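Local coordinates for oxysterol-binding protein homolog 3 (Saccharomyces cerevisiae, PDB 4IC4) that carries lipids, including sterols, in a hydrophobic pocket of its OSBP-related domain and transfers them between membranes, coupled to phosphoinositides, at residues A[179-184]-A[198-203]. Residues are numbered along the deposited sequence; the frame is centred on the assembly and turned at random.
Sequences LNNEGI and WTQPTT
Two antiparallel segments, 179-184 and 198-203, pair directly at L179 and T203 and then part around a row of waters. L179 N gives its hydrogen to T203 O at 2.8 Å, and T203 N returns a nearly straight bond to L179 O at 3.0 Å. T203 suits its place because OG1, lodged between its own N and carbonyl carbon (chi1 57°), gives L179 O a second, weak donor at 3.5 Å. L179 packs its branched end on T203 and M215: CB lies 3.3 Å and CG 4.1 Å from T203 OG1, CD1 3.7 Å from T203 O, and CD2 4.2 Å from T203 OG1. Partly exposed N180 sets its amide end against the T202 hydroxyl and methyl. An alanine in place of N180 would remove the amide and would probably lose its packing against T202. Q200's long chain brings its buried amide alongside that of N181, the planes 25° apart, with OE1 weakly bonded to T78. Beyond the ladder, Q200 N, Q200 O and P201 O turn to water instead of N181. One water links N181 O and G183 O to Q200 N; two others join N181 N to Q200 O and, weakly held by N181 N, to P201 O. P201's ring points away, onto F221. G183, at phi 145°, adopts a shape that a CB would obstruct. The result is a water-bridged break between strands 195-199 and 203-206, both paired with 177-189, in the wall of the ORD beta barrel.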
loop_
_atom_site.group_PDB
_atom_site.type_symbol
_atom_site.label_atom_id
_atom_site.label_comp_id
_atom_site.label_asym_id
_atom_site.label_seq_id
_atom_site.Cartn_x
_atom_site.Cartn_y
_atom_site.Cartn_z
ATOM N N LEU A 179 8.548 3.289 10.711
ATOM C CA LEU A 179 7.918 2.382 9.761
ATOM C C LEU A 179 8.582 2.536 8.403
ATOM O O LEU A 179 8.799 3.653 7.927
ATOM C CB LEU A 179 6.425 2.685 9.627
ATOM C CG LEU A 179 5.535 2.568 10.866
ATOM C CD1 LEU A 179 5.877 3.666 11.851
ATOM C CD2 LEU A 179 4.075 2.676 10.453
ATOM N N ASN A 180 8.916 1.409 7.785
ATOM C CA ASN A 180 9.541 1.427 6.473
ATOM C C ASN A 180 9.032 0.288 5.615
ATOM O O ASN A 180 8.578 -0.739 6.118
ATOM C CB ASN A 180 11.064 1.297 6.577
ATOM C CG ASN A 180 11.719 2.518 7.191
ATOM O OD1 ASN A 180 11.773 2.661 8.408
ATOM N ND2 ASN A 180 12.218 3.408 6.342
ATOM N N ASN A 181 9.094 0.495 4.307
ATOM C CA ASN A 181 8.720 -0.524 3.342
ATOM C C ASN A 181 10.039 -0.775 2.631
ATOM O O ASN A 181 10.506 0.074 1.869
ATOM C CB ASN A 181 7.684 0.002 2.346
ATOM C CG ASN A 181 6.255 -0.319 2.753
ATOM O OD1 ASN A 181 5.308 0.194 2.161
ATOM N ND2 ASN A 181 6.093 -1.177 3.755
ATOM N N GLU A 182 10.659 -1.917 2.905
ATOM C CA GLU A 182 11.933 -2.246 2.280
ATOM C C GLU A 182 11.674 -2.822 0.899
ATOM O O GLU A 182 10.994 -3.841 0.751
ATOM C CB GLU A 182 12.705 -3.255 3.136
ATOM C CG GLU A 182 12.859 -2.826 4.588
ATOM C CD GLU A 182 13.703 -3.788 5.412
ATOM O OE1 GLU A 182 13.714 -4.999 5.106
ATOM O OE2 GLU A 182 14.345 -3.328 6.382
ATOM N N GLY A 183 12.221 -2.166 -0.115
ATOM C CA GLY A 183 12.025 -2.626 -1.472
ATOM C C GLY A 183 11.943 -1.451 -2.417
ATOM O O GLY A 183 11.464 -0.372 -2.055
ATOM N N ILE A 184 12.410 -1.661 -3.639
ATOM C CA ILE A 184 12.399 -0.606 -4.637
ATOM C C ILE A 184 11.193 -0.694 -5.560
ATOM O O ILE A 184 10.890 -1.755 -6.101
ATOM C CB ILE A 184 13.679 -0.655 -5.502
ATOM C CG1 ILE A 184 14.911 -0.475 -4.614
ATOM C CG2 ILE A 184 13.631 0.430 -6.568
ATOM C CD1 ILE A 184 16.220 -0.537 -5.364
ATOM N N TRP A 198 12.551 4.093 -6.856
ATOM C CA TRP A 198 12.586 4.769 -5.574
ATOM C C TRP A 198 12.154 3.823 -4.469
ATOM O O TRP A 198 11.496 2.811 -4.721
ATOM C CB TRP A 198 11.694 6.024 -5.586
ATOM C CG TRP A 198 10.207 5.784 -5.559
ATOM C CD1 TRP A 198 9.408 5.691 -4.453
ATOM C CD2 TRP A 198 9.341 5.647 -6.691
ATOM N NE1 TRP A 198 8.096 5.510 -4.828
ATOM C CE2 TRP A 198 8.027 5.478 -6.197
ATOM C CE3 TRP A 198 9.548 5.650 -8.077
ATOM C CZ2 TRP A 198 6.922 5.313 -7.041
ATOM C CZ3 TRP A 198 8.447 5.487 -8.920
ATOM C CH2 TRP A 198 7.151 5.320 -8.395
ATOM N N THR A 199 12.585 4.139 -3.254
ATOM C CA THR A 199 12.211 3.379 -2.068
ATOM C C THR A 199 11.281 4.325 -1.322
ATOM O O THR A 199 11.572 5.516 -1.205
ATOM C CB THR A 199 13.440 3.062 -1.189
ATOM O OG1 THR A 199 14.278 2.121 -1.869
ATOM C CG2 THR A 199 13.011 2.474 0.149
ATOM N N GLN A 200 10.149 3.824 -0.839
ATOM C CA GLN A 200 9.227 4.695 -0.126
ATOM C C GLN A 200 9.895 5.315 1.095
ATOM O O GLN A 200 10.696 4.674 1.771
ATOM C CB GLN A 200 7.959 3.931 0.269
ATOM C CG GLN A 200 7.022 3.743 -0.916
ATOM C CD GLN A 200 5.666 3.181 -0.541
ATOM O OE1 GLN A 200 4.733 3.209 -1.347
ATOM N NE2 GLN A 200 5.549 2.663 0.675
ATOM N N PRO A 201 9.576 6.582 1.384
ATOM C CA PRO A 201 10.164 7.276 2.530
ATOM C C PRO A 201 9.801 6.674 3.878
ATOM O O PRO A 201 8.787 5.992 4.022
ATOM C CB PRO A 201 9.637 8.697 2.378
ATOM C CG PRO A 201 8.292 8.477 1.780
ATOM C CD PRO A 201 8.573 7.431 0.719
ATOM N N THR A 202 10.651 6.943 4.861
ATOM C CA THR A 202 10.451 6.469 6.218
ATOM C C THR A 202 9.354 7.305 6.861
ATOM O O THR A 202 9.260 8.507 6.615
ATOM C CB THR A 202 11.737 6.648 7.057
ATOM O OG1 THR A 202 12.820 5.945 6.435
ATOM C CG2 THR A 202 11.533 6.129 8.470
ATOM N N THR A 203 8.515 6.666 7.667
ATOM C CA THR A 203 7.459 7.376 8.375
ATOM C C THR A 203 7.602 7.033 9.851
ATOM O O THR A 203 8.225 6.032 10.202
ATOM C CB THR A 203 6.048 6.969 7.894
ATOM O OG1 THR A 203 5.876 5.554 8.036
ATOM C CG2 THR A 203 5.849 7.368 6.442
HETATM O O HOH W 1 9.735 0.921 -0.528
HETATM O O HOH W 2 10.930 2.761 3.579
HETATM O O HOH W 3 7.953 3.121 3.970
HETATM O O HOH W 4 14.512 -0.417 -0.526
#